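Local coordinates for CREG-like beta-barrel domain-containing protein (Agrobacterium tumefaciens, PDB 3DNH) that is of unknown function but has a CREG-like beta-barrel related to pyridoxamine 5'-phosphate oxidases and so may bind a flavin, at residues 30-35 and 170-175. Residues are numbered along the deposited sequence; the frame is centred on the assembly and turned at random.
Sequences RVARDV and ADLRTD
Arg33 and Leu172 bring helix 28-38 and the short, weakly bonded helical turn at 170-172 together, their CA atoms 5.7 Å apart, and segment 170-175 runs on through Arg173 and Thr174 with extended backbone angles. Several atoms of Arg33 touch this segment, CD and NE at the carbonyls of Asp171 and Leu172 and NH2 at Thr174. Its CG lies beside the backbone N and anti to the carbonyl carbon (chi1 -80°), and CD passes 3.3 Å from Asp171 O. The chain then bends at chi3 (79°), which places NE. The side chains of Arg33 and Thr174 cross at about a right angle. NH2 gives a hydrogen bond of 2.9 Å to Thr174 OG1, which stands tilted out of the guanidinium plane; the N-H...O angle of 134° makes it a bent one. Both helices pack on strand 106-115 of the closed six-stranded antiparallel barrel, the split-barrel fold of FMN-binding relatives: Ala32 touches Leu107, Leu172 touches Leu109, and the two meet each other at 3.7 Å between Ala32 CB and Leu172 CD2. On the polar side a water in the guanidinium plane accepts from Arg33 NE at 3.1 Å, donates to Leu172 O at 2.6 Å and bonds to Thr174 OG1, so that this water joins Arg33 NE to the carbonyl of Leu172. The charge of Arg33 finds its strongest partner elsewhere, in a salt bridge from NH2 to Asp222 of the three-stranded sheet's first turn.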
ATOM      1  N   ARG A  30       6.737  19.538   5.271  1.00 38.45           N
ATOM      2  CA  ARG A  30       6.824  19.643   3.822  1.00 39.15           C
ATOM      3  C   ARG A  30       6.850  18.267   3.133  1.00 38.81           C
ATOM      4  O   ARG A  30       6.054  18.008   2.223  1.00 39.72           O
ATOM      5  CB  ARG A  30       8.028  20.529   3.444  1.00 38.85           C
ATOM      6  CG  ARG A  30       8.417  20.435   1.990  1.00 41.94           C
ATOM      7  CD  ARG A  30       7.270  20.734   0.988  1.00 45.21           C
ATOM      8  NE  ARG A  30       7.852  21.546  -0.079  1.00 51.01           N
ATOM      9  CZ  ARG A  30       8.473  21.072  -1.153  1.00 49.95           C
ATOM     10  NH1 ARG A  30       8.540  19.766  -1.384  1.00 50.06           N
ATOM     11  NH2 ARG A  30       8.981  21.917  -2.018  1.00 49.70           N
ATOM     12  N   VAL A  31       7.707  17.359   3.596  1.00 38.22           N
ATOM     13  CA  VAL A  31       7.695  15.982   3.079  1.00 37.36           C
ATOM     14  C   VAL A  31       6.306  15.339   3.231  1.00 36.79           C
ATOM     15  O   VAL A  31       5.803  14.666   2.317  1.00 36.89           O
ATOM     16  CB  VAL A  31       8.779  15.094   3.786  1.00 37.56           C
ATOM     17  CG1 VAL A  31       8.581  13.630   3.455  1.00 37.50           C
ATOM     18  CG2 VAL A  31      10.178  15.524   3.391  1.00 37.85           C
ATOM     19  N   ALA A  32       5.683  15.544   4.398  1.00 35.35           N
ATOM     20  CA  ALA A  32       4.325  15.075   4.652  1.00 34.46           C
ATOM     21  C   ALA A  32       3.274  15.622   3.685  1.00 33.63           C
ATOM     22  O   ALA A  32       2.463  14.865   3.181  1.00 33.01           O
ATOM     23  CB  ALA A  32       3.910  15.392   6.117  1.00 33.58           C
ATOM     24  N   ARG A  33       3.291  16.927   3.442  1.00 32.99           N
ATOM     25  CA  ARG A  33       2.313  17.573   2.571  1.00 34.07           C
ATOM     26  C   ARG A  33       2.520  17.132   1.131  1.00 33.95           C
ATOM     27  O   ARG A  33       1.566  17.025   0.368  1.00 35.51           O
ATOM     28  CB  ARG A  33       2.346  19.103   2.733  1.00 33.27           C
ATOM     29  CG  ARG A  33       1.584  19.546   3.986  1.00 34.01           C
ATOM     30  CD  ARG A  33       1.553  21.069   4.150  1.00 35.99           C
ATOM     31  NE  ARG A  33       0.538  21.647   3.268  1.00 33.98           N
ATOM     32  CZ  ARG A  33       0.552  22.909   2.893  1.00 38.90           C
ATOM     33  NH1 ARG A  33       1.506  23.693   3.367  1.00 31.97           N
ATOM     34  NH2 ARG A  33      -0.394  23.387   2.077  1.00 42.34           N
ATOM     35  N   ASP A  34       3.759  16.830   0.782  1.00 34.58           N
ATOM     36  CA  ASP A  34       4.071  16.321  -0.550  0.50 35.02           C
ATOM     37  C   ASP A  34       3.544  14.922  -0.739  1.00 34.99           C
ATOM     38  O   ASP A  34       2.935  14.631  -1.760  1.00 35.71           O
ATOM     39  CB  ASP A  34       5.574  16.338  -0.823  0.50 34.91           C
ATOM     40  CG  ASP A  34       5.885  16.512  -2.294  0.50 37.60           C
ATOM     41  OD1 ASP A  34       5.318  17.447  -2.923  0.50 37.96           O
ATOM     42  OD2 ASP A  34       6.715  15.733  -2.819  0.50 39.94           O
ATOM     43  N   VAL A  35       3.738  14.061   0.256  1.00 35.69           N
ATOM     44  CA  VAL A  35       3.159  12.695   0.210  1.00 35.38           C
ATOM     45  C   VAL A  35       1.648  12.770   0.171  1.00 36.91           C
ATOM     46  O   VAL A  35       0.970  11.969  -0.518  1.00 37.01           O
ATOM     47  CB  VAL A  35       3.578  11.847   1.450  1.00 35.08           C
ATOM     48  CG1 VAL A  35       2.903  10.474   1.427  1.00 35.22           C
ATOM     49  CG2 VAL A  35       5.097  11.676   1.482  1.00 33.53           C
ATOM     50  N   ALA A 170      -3.384  20.155  11.674  1.00 41.20           N
ATOM     51  CA  ALA A 170      -3.368  21.529  11.160  1.00 40.36           C
ATOM     52  C   ALA A 170      -2.199  21.794  10.228  1.00 40.15           C
ATOM     53  O   ALA A 170      -2.333  22.569   9.279  1.00 39.71           O
ATOM     54  CB  ALA A 170      -3.334  22.552  12.334  1.00 39.95           C
ATOM     55  N   ASP A 171      -1.051  21.169  10.516  1.00 40.01           N
ATOM     56  CA  ASP A 171       0.158  21.338   9.699  1.00 40.40           C
ATOM     57  C   ASP A 171      -0.058  20.826   8.282  1.00 39.36           C
ATOM     58  O   ASP A 171       0.560  21.293   7.341  1.00 38.74           O
ATOM     59  CB  ASP A 171       1.340  20.562  10.284  1.00 40.55           C
ATOM     60  CG  ASP A 171       2.032  21.288  11.422  1.00 44.16           C
ATOM     61  OD1 ASP A 171       1.877  22.523  11.586  1.00 46.62           O
ATOM     62  OD2 ASP A 171       2.736  20.588  12.177  1.00 46.46           O
ATOM     63  N   LEU A 172      -0.918  19.829   8.137  1.00 39.88           N
ATOM     64  CA  LEU A 172      -1.131  19.256   6.828  1.00 40.30           C
ATOM     65  C   LEU A 172      -2.141  20.023   6.001  1.00 41.43           C
ATOM     66  O   LEU A 172      -2.113  19.934   4.764  1.00 43.10           O
ATOM     67  CB  LEU A 172      -1.561  17.792   6.920  1.00 39.86           C
ATOM     68  CG  LEU A 172      -0.630  16.830   7.623  1.00 41.26           C
ATOM     69  CD1 LEU A 172      -1.137  15.433   7.276  1.00 38.50           C
ATOM     70  CD2 LEU A 172       0.795  17.018   7.155  1.00 41.75           C
ATOM     71  N   ARG A 173      -3.061  20.727   6.652  1.00 41.64           N
ATOM     72  CA  ARG A 173      -4.136  21.410   5.922  1.00 42.86           C
ATOM     73  C   ARG A 173      -3.688  22.620   5.157  1.00 41.94           C
ATOM     74  O   ARG A 173      -2.788  23.326   5.600  1.00 42.66           O
ATOM     75  CB  ARG A 173      -5.250  21.854   6.856  1.00 44.35           C
ATOM     76  CG  ARG A 173      -6.427  20.876   6.877  1.00 48.08           C
ATOM     77  CD  ARG A 173      -7.612  21.517   7.620  1.00 55.26           C
ATOM     78  NE  ARG A 173      -7.170  22.381   8.721  1.00 59.23           N
ATOM     79  CZ  ARG A 173      -6.906  21.970   9.964  1.00 60.97           C
ATOM     80  NH1 ARG A 173      -7.042  20.685  10.313  1.00 59.89           N
ATOM     81  NH2 ARG A 173      -6.502  22.861  10.868  1.00 61.23           N
ATOM     82  N   THR A 174      -4.341  22.888   4.023  1.00 39.89           N
ATOM     83  CA  THR A 174      -4.122  24.168   3.349  1.00 37.54           C
ATOM     84  C   THR A 174      -5.131  25.223   3.760  1.00 36.45           C
ATOM     85  O   THR A 174      -6.322  25.044   3.583  1.00 35.85           O
ATOM     86  CB  THR A 174      -4.172  24.002   1.819  1.00 37.27           C
ATOM     87  OG1 THR A 174      -3.226  23.002   1.450  1.00 36.73           O
ATOM     88  CG2 THR A 174      -3.851  25.320   1.133  1.00 37.43           C
ATOM     89  N   ASP A 175      -4.646  26.356   4.262  1.00 35.89           N
ATOM     90  CA  ASP A 175      -5.529  27.398   4.742  1.00 35.73           C
ATOM     91  C   ASP A 175      -6.119  28.208   3.578  1.00 35.45           C
ATOM     92  O   ASP A 175      -5.386  28.844   2.813  1.00 34.18           O
ATOM     93  CB  ASP A 175      -4.761  28.287   5.713  1.00 36.16           C
ATOM     94  CG  ASP A 175      -5.648  29.288   6.436  1.00 37.67           C
ATOM     95  OD1 ASP A 175      -6.875  29.350   6.174  1.00 38.56           O
ATOM     96  OD2 ASP A 175      -5.097  30.010   7.294  1.00 40.65           O
TER
HETATM   97  O   HOH W   1      -2.160  20.530   2.285  1.00 29.85           O